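Local structure of TetR family transcriptional regulator (Clostridium perfringens, 6AZH) at residues E81-L86 and E130-E135; M89-L94 and K176-I181; E124-I129 and L149-L154. The protein probably acts as a TetR-family transcriptional regulator that binds DNA through a helix-turn-helix, and is a putative controller of fatty acid metabolism. All blocks are in the same frame, centred on the assembly; numbering follows the deposited sequence.

Contact 1: residues E81-L86 and E130-E135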
loop_
_atom_site.group_PDB
_atom_site.type_symbol
_atom_site.label_atom_id
_atom_site.label_comp_id
_atom_site.label_asym_id
_atom_site.label_seq_id
_atom_site.Cartn_x
_atom_site.Cartn_y
_atom_site.Cartn_z
ATOM N N GLU A 81 17.149 -15.241 11.806
ATOM C CA GLU A 81 16.232 -16.333 11.525
ATOM C C GLU A 81 14.794 -15.937 11.856
ATOM O O GLU A 81 13.858 -16.391 11.183
ATOM C CB GLU A 81 16.654 -17.580 12.305
ATOM C CG GLU A 81 18.016 -18.132 11.855
ATOM C CD GLU A 81 18.024 -18.439 10.369
ATOM O OE1 GLU A 81 17.099 -19.148 9.916
ATOM O OE2 GLU A 81 18.939 -17.962 9.653
ATOM N N LYS A 82 14.608 -15.080 12.860
ATOM C CA LYS A 82 13.273 -14.552 13.131
ATOM C C LYS A 82 12.763 -13.729 11.958
ATOM O O LYS A 82 11.567 -13.777 11.639
ATOM C CB LYS A 82 13.267 -13.707 14.405
ATOM C CG LYS A 82 13.381 -14.505 15.714
ATOM C CD LYS A 82 13.675 -13.577 16.881
ATOM C CE LYS A 82 13.413 -14.259 18.219
ATOM N NZ LYS A 82 13.708 -13.340 19.355
ATOM N N LEU A 83 13.650 -12.963 11.294
ATOM C CA LEU A 83 13.201 -12.175 10.141
ATOM C C LEU A 83 12.777 -13.078 8.994
ATOM O O LEU A 83 11.774 -12.807 8.324
ATOM C CB LEU A 83 14.287 -11.197 9.666
ATOM C CG LEU A 83 14.580 -10.042 10.630
ATOM C CD1 LEU A 83 15.849 -9.285 10.193
ATOM C CD2 LEU A 83 13.378 -9.084 10.749
ATOM N N LYS A 84 13.523 -14.155 8.748
ATOM C CA LYS A 84 13.101 -15.100 7.719
ATOM C C LYS A 84 11.732 -15.691 8.044
ATOM O O LYS A 84 10.878 -15.815 7.156
ATOM C CB LYS A 84 14.155 -16.192 7.553
ATOM C CG LYS A 84 15.445 -15.664 6.915
ATOM C CD LYS A 84 16.582 -16.662 7.160
ATOM C CE LYS A 84 17.918 -16.198 6.616
ATOM N NZ LYS A 84 18.872 -17.340 6.775
ATOM N N LYS A 85 11.487 -16.009 9.319
ATOM C CA LYS A 85 10.186 -16.549 9.712
ATOM C C LYS A 85 9.099 -15.478 9.656
ATOM O O LYS A 85 7.934 -15.799 9.399
ATOM C CB LYS A 85 10.266 -17.175 11.109
ATOM C CG LYS A 85 11.013 -18.532 11.116
ATOM C CD LYS A 85 11.300 -19.092 12.515
ATOM C CE LYS A 85 11.765 -20.551 12.411
ATOM N NZ LYS A 85 12.126 -21.133 13.736
ATOM N N LEU A 86 9.465 -14.213 9.877
ATOM C CA LEU A 86 8.506 -13.115 9.763
ATOM C C LEU A 86 7.968 -12.995 8.340
ATOM O O LEU A 86 6.751 -12.878 8.132
ATOM C CB LEU A 86 9.174 -11.809 10.210
ATOM C CG LEU A 86 8.405 -10.529 9.841
ATOM C CD1 LEU A 86 7.193 -10.427 10.715
ATOM C CD2 LEU A 86 9.295 -9.292 10.022
ATOM N N GLU A 130 10.121 -3.670 14.481
ATOM C CA GLU A 130 11.242 -2.850 14.938
ATOM C C GLU A 130 12.018 -3.548 16.041
ATOM O O GLU A 130 13.255 -3.493 16.067
ATOM C CB GLU A 130 10.752 -1.490 15.428
ATOM C CG GLU A 130 10.101 -0.685 14.320
ATOM C CD GLU A 130 9.536 0.641 14.778
ATOM O OE1 GLU A 130 9.784 1.035 15.935
ATOM O OE2 GLU A 130 8.840 1.284 13.967
ATOM N N ARG A 131 11.316 -4.225 16.952
ATOM C CA ARG A 131 12.011 -4.901 18.045
ATOM C C ARG A 131 12.936 -6.000 17.526
ATOM O O ARG A 131 14.058 -6.144 18.016
ATOM C CB ARG A 131 11.004 -5.465 19.045
ATOM C CG ARG A 131 10.253 -4.378 19.820
ATOM C CD ARG A 131 9.509 -4.951 20.999
ATOM N NE ARG A 131 8.342 -5.721 20.586
ATOM C CZ ARG A 131 7.138 -5.191 20.364
ATOM N NH1 ARG A 131 6.939 -3.889 20.515
ATOM N NH2 ARG A 131 6.132 -5.965 19.992
ATOM N N ILE A 132 12.486 -6.788 16.546
ATOM C CA ILE A 132 13.356 -7.823 15.988
ATOM C C ILE A 132 14.552 -7.188 15.295
ATOM O O ILE A 132 15.694 -7.659 15.439
ATOM C CB ILE A 132 12.571 -8.748 15.038
ATOM C CG1 ILE A 132 11.432 -9.444 15.792
ATOM C CG2 ILE A 132 13.502 -9.792 14.375
ATOM C CD1 ILE A 132 10.449 -10.131 14.876
ATOM N N LEU A 133 14.322 -6.098 14.547
ATOM C CA LEU A 133 15.425 -5.440 13.850
ATOM C C LEU A 133 16.449 -4.900 14.836
ATOM O O LEU A 133 17.659 -5.019 14.608
ATOM C CB LEU A 133 14.906 -4.314 12.954
ATOM C CG LEU A 133 14.051 -4.773 11.764
ATOM C CD1 LEU A 133 13.384 -3.567 11.073
ATOM C CD2 LEU A 133 14.846 -5.595 10.763
ATOM N N LYS A 134 15.989 -4.310 15.941
ATOM C CA LYS A 134 16.927 -3.779 16.930
ATOM C C LYS A 134 17.836 -4.878 17.469
ATOM O O LYS A 134 19.058 -4.702 17.571
ATOM C CB LYS A 134 16.171 -3.105 18.071
ATOM C CG LYS A 134 17.085 -2.427 19.072
ATOM C CD LYS A 134 16.280 -1.704 20.155
ATOM C CE LYS A 134 17.153 -0.679 20.880
ATOM N NZ LYS A 134 16.373 0.097 21.889
ATOM N N GLU A 135 17.254 -6.027 17.803
ATOM C CA GLU A 135 18.062 -7.157 18.251
ATOM C C GLU A 135 19.014 -7.619 17.159
ATOM O O GLU A 135 20.179 -7.938 17.438
ATOM C CB GLU A 135 17.164 -8.311 18.690
ATOM C CG GLU A 135 17.883 -9.311 19.602
ATOM C CD GLU A 135 17.092 -10.585 19.843
ATOM O OE1 GLU A 135 17.725 -11.654 20.002
ATOM O OE2 GLU A 135 15.845 -10.525 19.874
HETATM O O HOH W 1 13.213 -10.609 18.816
HETATM O O HOH W 2 16.337 -13.876 19.551
#

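Contact 2: residues M89-L94 and K176-I181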
loop_
_atom_site.group_PDB
_atom_site.type_symbol
_atom_site.label_atom_id
_atom_site.label_comp_id
_atom_site.label_asym_id
_atom_site.label_seq_id
_atom_site.Cartn_x
_atom_site.Cartn_y
_atom_site.Cartn_z
HETATM N N MSE A 89 5.587 -15.942 7.629
HETATM C CA MSE A 89 4.342 -15.779 8.381
HETATM C C MSE A 89 3.443 -14.695 7.753
HETATM O O MSE A 89 2.236 -14.913 7.590
HETATM C CB MSE A 89 4.653 -15.439 9.847
HETATM C CG MSE A 89 3.433 -15.212 10.759
HETATM SE SE MSE A 89 2.674 -13.387 10.611
HETATM C CE MSE A 89 3.918 -12.435 11.783
ATOM N N GLN A 90 4.029 -13.545 7.394
ATOM C CA GLN A 90 3.216 -12.413 6.932
ATOM C C GLN A 90 2.578 -12.698 5.585
ATOM O O GLN A 90 1.406 -12.368 5.364
ATOM C CB GLN A 90 4.058 -11.137 6.829
ATOM C CG GLN A 90 4.470 -10.536 8.144
ATOM C CD GLN A 90 5.029 -9.124 8.005
ATOM O OE1 GLN A 90 4.882 -8.308 8.909
ATOM N NE2 GLN A 90 5.663 -8.834 6.872
ATOM N N PHE A 91 3.337 -13.295 4.663
ATOM C CA PHE A 91 2.787 -13.561 3.342
ATOM C C PHE A 91 1.759 -14.680 3.388
ATOM O O PHE A 91 0.745 -14.619 2.680
ATOM C CB PHE A 91 3.908 -13.890 2.360
ATOM C CG PHE A 91 4.691 -12.682 1.915
ATOM C CD1 PHE A 91 4.054 -11.630 1.278
ATOM C CD2 PHE A 91 6.060 -12.606 2.131
ATOM C CE1 PHE A 91 4.758 -10.518 0.866
ATOM C CE2 PHE A 91 6.781 -11.501 1.720
ATOM C CZ PHE A 91 6.130 -10.453 1.084
ATOM N N GLU A 92 1.977 -15.688 4.248
ATOM C CA GLU A 92 0.956 -16.715 4.424
ATOM C C GLU A 92 -0.310 -16.113 5.019
ATOM O O GLU A 92 -1.419 -16.378 4.533
ATOM C CB GLU A 92 1.487 -17.868 5.290
ATOM C CG GLU A 92 2.452 -18.776 4.535
ATOM C CD GLU A 92 3.096 -19.839 5.404
ATOM O OE1 GLU A 92 2.810 -19.879 6.616
ATOM O OE2 GLU A 92 3.906 -20.629 4.867
ATOM N N LEU A 93 -0.159 -15.253 6.032
ATOM C CA LEU A 93 -1.324 -14.610 6.642
ATOM C C LEU A 93 -2.032 -13.706 5.648
ATOM O O LEU A 93 -3.265 -13.712 5.563
ATOM C CB LEU A 93 -0.911 -13.812 7.880
ATOM C CG LEU A 93 -1.926 -13.725 9.016
ATOM C CD1 LEU A 93 -2.539 -15.102 9.300
ATOM C CD2 LEU A 93 -1.286 -13.143 10.278
ATOM N N LEU A 94 -1.261 -12.924 4.883
ATOM C CA LEU A 94 -1.841 -12.093 3.832
ATOM C C LEU A 94 -2.633 -12.934 2.839
ATOM O O LEU A 94 -3.762 -12.594 2.485
ATOM C CB LEU A 94 -0.735 -11.326 3.109
ATOM C CG LEU A 94 -1.155 -10.589 1.853
ATOM C CD1 LEU A 94 -2.171 -9.543 2.229
ATOM C CD2 LEU A 94 0.071 -9.952 1.213
ATOM N N LYS A 176 6.662 -19.069 -3.828
ATOM C CA LYS A 176 7.667 -18.426 -4.668
ATOM C C LYS A 176 7.863 -16.972 -4.266
ATOM O O LYS A 176 8.987 -16.461 -4.298
ATOM C CB LYS A 176 7.270 -18.524 -6.142
ATOM C CG LYS A 176 7.491 -19.904 -6.735
ATOM C CD LYS A 176 7.100 -19.966 -8.205
ATOM C CE LYS A 176 7.333 -21.366 -8.790
ATOM N NZ LYS A 176 6.506 -21.583 -10.014
ATOM N N VAL A 177 6.781 -16.293 -3.879
ATOM C CA VAL A 177 6.895 -14.893 -3.484
ATOM C C VAL A 177 7.669 -14.764 -2.184
ATOM O O VAL A 177 8.521 -13.880 -2.047
ATOM C CB VAL A 177 5.502 -14.250 -3.373
ATOM C CG1 VAL A 177 5.619 -12.899 -2.723
ATOM C CG2 VAL A 177 4.880 -14.123 -4.757
ATOM N N ILE A 178 7.389 -15.638 -1.211
ATOM C CA ILE A 178 8.160 -15.634 0.031
ATOM C C ILE A 178 9.641 -15.793 -0.268
ATOM O O ILE A 178 10.476 -15.038 0.234
ATOM C CB ILE A 178 7.662 -16.738 0.980
ATOM C CG1 ILE A 178 6.292 -16.389 1.536
ATOM C CG2 ILE A 178 8.616 -16.921 2.151
ATOM C CD1 ILE A 178 5.594 -17.577 2.203
ATOM N N ASP A 179 9.990 -16.779 -1.095
ATOM C CA ASP A 179 11.402 -17.034 -1.365
ATOM C C ASP A 179 12.057 -15.848 -2.059
ATOM O O ASP A 179 13.184 -15.467 -1.709
ATOM C CB ASP A 179 11.560 -18.302 -2.205
ATOM C CG ASP A 179 11.287 -19.566 -1.406
ATOM O OD1 ASP A 179 11.209 -19.491 -0.159
ATOM O OD2 ASP A 179 11.140 -20.636 -2.031
ATOM N N GLU A 180 11.369 -15.252 -3.041
ATOM C CA GLU A 180 11.963 -14.152 -3.799
ATOM C C GLU A 180 12.116 -12.913 -2.932
ATOM O O GLU A 180 13.156 -12.251 -2.962
ATOM C CB GLU A 180 11.114 -13.814 -5.037
ATOM C CG GLU A 180 11.151 -14.838 -6.160
ATOM C CD GLU A 180 11.839 -14.332 -7.427
ATOM O OE1 GLU A 180 12.402 -13.213 -7.418
ATOM O OE2 GLU A 180 11.814 -15.069 -8.443
ATOM N N ILE A 181 11.072 -12.569 -2.171
ATOM C CA ILE A 181 11.111 -11.348 -1.374
ATOM C C ILE A 181 12.136 -11.468 -0.260
ATOM O O ILE A 181 12.810 -10.488 0.089
ATOM C CB ILE A 181 9.713 -11.021 -0.820
ATOM C CG1 ILE A 181 8.746 -10.705 -1.970
ATOM C CG2 ILE A 181 9.790 -9.858 0.160
ATOM C CD1 ILE A 181 8.773 -9.289 -2.434
#

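Contact 3: residues E124-I129 and L149-L154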
loop_
_atom_site.group_PDB
_atom_site.type_symbol
_atom_site.label_atom_id
_atom_site.label_comp_id
_atom_site.label_asym_id
_atom_site.label_seq_id
_atom_site.Cartn_x
_atom_site.Cartn_y
_atom_site.Cartn_z
ATOM N N GLU A 124 1.337 -0.340 16.138
ATOM C CA GLU A 124 1.578 -1.345 17.170
ATOM C C GLU A 124 2.161 -2.626 16.586
ATOM O O GLU A 124 3.110 -3.199 17.140
ATOM C CB GLU A 124 0.282 -1.657 17.918
ATOM C CG GLU A 124 -0.162 -0.560 18.873
ATOM C CD GLU A 124 -1.562 -0.801 19.434
ATOM O OE1 GLU A 124 -2.087 -1.925 19.284
ATOM O OE2 GLU A 124 -2.137 0.138 20.024
ATOM N N TYR A 125 1.606 -3.101 15.471
ATOM C CA TYR A 125 2.170 -4.279 14.822
ATOM C C TYR A 125 3.588 -4.010 14.329
ATOM O O TYR A 125 4.494 -4.826 14.539
ATOM C CB TYR A 125 1.273 -4.732 13.665
ATOM C CG TYR A 125 1.839 -5.902 12.893
ATOM C CD1 TYR A 125 1.646 -7.207 13.335
ATOM C CD2 TYR A 125 2.574 -5.711 11.730
ATOM C CE1 TYR A 125 2.158 -8.268 12.647
ATOM C CE2 TYR A 125 3.095 -6.779 11.036
ATOM C CZ TYR A 125 2.882 -8.058 11.502
ATOM O OH TYR A 125 3.400 -9.135 10.816
ATOM N N ILE A 126 3.804 -2.868 13.666
ATOM C CA ILE A 126 5.120 -2.572 13.093
ATOM C C ILE A 126 6.183 -2.436 14.184
ATOM O O ILE A 126 7.361 -2.742 13.955
ATOM C CB ILE A 126 5.024 -1.318 12.196
ATOM C CG1 ILE A 126 4.181 -1.629 10.959
ATOM C CG2 ILE A 126 6.412 -0.810 11.759
ATOM C CD1 ILE A 126 3.856 -0.428 10.122
ATOM N N GLU A 127 5.788 -2.019 15.392
ATOM C CA GLU A 127 6.755 -1.928 16.485
ATOM C C GLU A 127 7.339 -3.286 16.844
ATOM O O GLU A 127 8.481 -3.364 17.312
ATOM C CB GLU A 127 6.106 -1.290 17.716
ATOM C CG GLU A 127 6.008 0.219 17.612
ATOM C CD GLU A 127 5.015 0.814 18.593
ATOM O OE1 GLU A 127 4.415 0.049 19.384
ATOM O OE2 GLU A 127 4.836 2.048 18.562
ATOM N N GLY A 128 6.579 -4.366 16.657
ATOM C CA GLY A 128 7.155 -5.689 16.851
ATOM C C GLY A 128 8.269 -5.979 15.860
ATOM O O GLY A 128 9.304 -6.543 16.226
ATOM N N ILE A 129 8.070 -5.595 14.592
ATOM C CA ILE A 129 9.128 -5.716 13.589
ATOM C C ILE A 129 10.344 -4.897 13.999
ATOM O O ILE A 129 11.487 -5.355 13.887
ATOM C CB ILE A 129 8.615 -5.293 12.194
ATOM C CG1 ILE A 129 7.464 -6.203 11.723
ATOM C CG2 ILE A 129 9.774 -5.285 11.159
ATOM C CD1 ILE A 129 6.722 -5.672 10.477
ATOM N N LEU A 149 12.195 3.292 9.590
ATOM C CA LEU A 149 12.065 3.311 8.139
ATOM C C LEU A 149 12.103 1.896 7.579
ATOM O O LEU A 149 11.268 1.528 6.746
ATOM C CB LEU A 149 13.173 4.174 7.524
ATOM C CG LEU A 149 13.128 4.378 6.014
ATOM C CD1 LEU A 149 11.800 5.013 5.626
ATOM C CD2 LEU A 149 14.280 5.252 5.524
ATOM N N LEU A 150 13.067 1.085 8.030
ATOM C CA LEU A 150 13.164 -0.288 7.543
ATOM C C LEU A 150 11.928 -1.100 7.918
ATOM O O LEU A 150 11.354 -1.798 7.074
ATOM C CB LEU A 150 14.428 -0.954 8.089
ATOM C CG LEU A 150 14.632 -2.402 7.647
ATOM C CD1 LEU A 150 14.594 -2.518 6.120
ATOM C CD2 LEU A 150 15.964 -2.926 8.185
ATOM N N ALA A 151 11.496 -1.012 9.181
ATOM C CA ALA A 151 10.338 -1.795 9.606
ATOM C C ALA A 151 9.108 -1.453 8.778
ATOM O O ALA A 151 8.314 -2.338 8.442
ATOM C CB ALA A 151 10.049 -1.574 11.086
ATOM N N HIS A 152 8.935 -0.177 8.427
ATOM C CA HIS A 152 7.795 0.164 7.579
ATOM C C HIS A 152 7.962 -0.393 6.173
ATOM O O HIS A 152 6.972 -0.762 5.538
ATOM C CB HIS A 152 7.595 1.676 7.527
ATOM C CG HIS A 152 6.850 2.209 8.706
ATOM N ND1 HIS A 152 7.430 2.338 9.947
ATOM C CD2 HIS A 152 5.565 2.613 8.843
ATOM C CE1 HIS A 152 6.537 2.820 10.798
ATOM N NE2 HIS A 152 5.399 2.997 10.153
ATOM N N SER A 153 9.202 -0.474 5.682
ATOM C CA SER A 153 9.460 -1.106 4.396
ATOM C C SER A 153 9.137 -2.589 4.437
ATOM O O SER A 153 8.656 -3.149 3.445
ATOM C CB SER A 153 10.926 -0.901 3.983
ATOM O OG SER A 153 11.122 0.432 3.552
ATOM N N LEU A 154 9.422 -3.252 5.563
ATOM C CA LEU A 154 9.126 -4.678 5.669
ATOM C C LEU A 154 7.628 -4.920 5.725
ATOM O O LEU A 154 7.124 -5.859 5.098
ATOM C CB LEU A 154 9.800 -5.286 6.897
ATOM C CG LEU A 154 11.317 -5.171 6.957
ATOM C CD1 LEU A 154 11.827 -6.088 8.051
ATOM C CD2 LEU A 154 11.906 -5.514 5.606
#

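Contact 1: residues E81-L86 and E130-E135
Two nearly antiparallel helix segments, 81-86 on helix 79-96 and 130-135 on helix 113-138 of the TetR-type C-terminal domain, run at 151° with axes 10.2 Å apart, and show how an apolar seam can be finished by a hydrated ion pair. At the centre, Leu83 and Ile132 slide past one another in opposite directions. Ile132 holds CG2 anti to its backbone N, and this branch meets Leu83 CD2 at 3.7 Å. The same methyl also rests against the root of Lys82, with Ile132 CG2 3.9 Å from Lys82 CB. Leu133 crosses Leu83 at about a right angle, and its CD2 lies 3.8 Å from Leu83 CD2. One methyl of Leu83 therefore touches a branch from each of two successive residues on the opposing helix.

Beyond this core the chains become polar. Lys82 is extended past CG and runs on past Ile132 to bring its ammonium to Glu135, whose side chain, likewise extended, approaches at about a right angle. Lys82 NZ and Glu135 OE2 form a long salt bridge of 3.6 Å. Two waters close the gap: each accepts from Lys82 NZ, one donating to Glu135 OE2 and the other to Glu135 OE1. The ammonium also hydrogen-bonds to the backbone carbonyl of Glu73 on helix 50-74, while Glu135 has a second cationic partner in Lys139. Helix 50-74 further covers the seam through Ile72, which touches both Lys82 and Ile132.

Chemically, two bridging waters reinforce the long ion pair while probably screening it, the ammonium is gripped from several directions, and the apolar part rests on methyl contacts.

Contact 2: residues M89-L94 and K176-I181
Phe91 turns its ring toward helix 174-187 by setting CG anti to the carbonyl carbon, beside the backbone N (chi1 -76°). Ile178 makes the same choice for CG1 (chi1 -71°), so the longer branch reaches across while CG2 stands anti to the backbone N. In Ile181, by contrast, it is CG2, anti to N, that comes closest to the aromatic ring.

The result is a single phenyl group met by three aliphatic side chains, each in its own way. Ile178 slides past Phe91 in the opposite direction, and its CG1 presses on the base of the aromatic side chain, 3.6 Å from Phe91 CB. Ile181 crosses at about a right angle and sits at the edge of the ring, near its plane, with CG2 3.8 Å from Phe91 CE2. Val177 contributes the loosest touch: its CG1 lies over one face, 4.4 Å from Phe91 CE1. Off to the flank, Ile178 CD1 grazes the aliphatic part of Glu92, at 4.1 Å from Glu92 CG; the carboxylate of Glu92 is engaged by Lys88, one helical turn back.

The two segments cross at 148°, nearly antiparallel, with axes 9.9 Å apart, and the backbones come closest where Phe91 CA and Ile178 CA are 6.6 Å apart. Ser157 and Thr161 of helix 147-165 also touch the Phe91 side chain. Val177 and Ile181, which meet Phe91, also pack on Leu149 and Ser153, respectively, of the second subunit. The contact thus joins helix 79-96 to helix 174-187, which with helix 147-165 probably contributes to the helical-bundle dimer interface usual in TetR-family proteins.

No hydrogen bond or salt bridge spans the segments, so their attraction rests on dispersion and burial of hydrocarbon around one ring and its stem.

Contact 3: residues E124-I129 and L149-L154
Ala151 lies at the heart of this crossing, its single methyl met by two isoleucines one turn apart. Ile129 CG2 is 3.7 Å from Ala151 CB, and Ile126 CG2 comes to 3.8 Å from Ala151 CB. Both branches stand anti to their own backbone N, which projects them at the facing helix. The small alanine lets the main chains come close: Ile129 CA and Ala151 CA are 5.7 Å apart.

On one flank, Ile129 CG2 also touches Leu154 CD1 at 3.8 Å, the two side chains crossing obliquely. On the other, Ile126 meets the imidazole of His152 at about a right angle. Here Ile126 CD1 lies over one ring face in a CH-pi contact, 4.0 Å from the centroid of the His152 ring, displaced toward the rim. This methyl sits nearer CD2 and NE2, while the CG2 branch of Ile126 touches the ND1-CE1 side. The CB of His152 points away from the opposing helix, so it is the torsions beyond it (chi1 -82°) that swing the ring back over the isoleucine.

What positions the ring lies farther out. His152 ND1 is hydrogen-bonded to the carbonyl oxygen of Ser148, one turn earlier, consistent with a proton on ND1; NE2 is buried and has no partner in the model, which would probably disfavour a charged imidazole. Tyr164 of the second subunit brings its ring against the imidazole, the planes inclined by about 35°, and Arg168 of that subunit packs there as well.

The segments cross steeply, at 111°, with axes 8.9 Å apart. Helices 147-165 and 174-187 of each subunit are consistent with the four-helix-bundle interface common in TetR-family dimers, and this crossing joins helix 113-138 to it.

Overall arrangement
Shared helices tie the three contacts into one core. Contacts 1 and 2 both draw on helix 79-96, their centres about 15 Å apart, while contacts 1 and 3 use consecutive segments of helix 113-138 and lie closer, about 10 Å between centres. There they touch directly, with Glu130 CG 3.4 Å from Ala151 CB. Contacts 2 and 3, about 16 Å apart, are joined by a probable hydrogen bond of 2.6 Å between Gln90 OE1 and Tyr125 OH. Helices 147-165 and 174-187, used by contacts 3 and 2, both meet the second subunit, so the same two helices serve internal packing and dimerisation in the C-terminal domain, which in TetR relatives generally receives the effector.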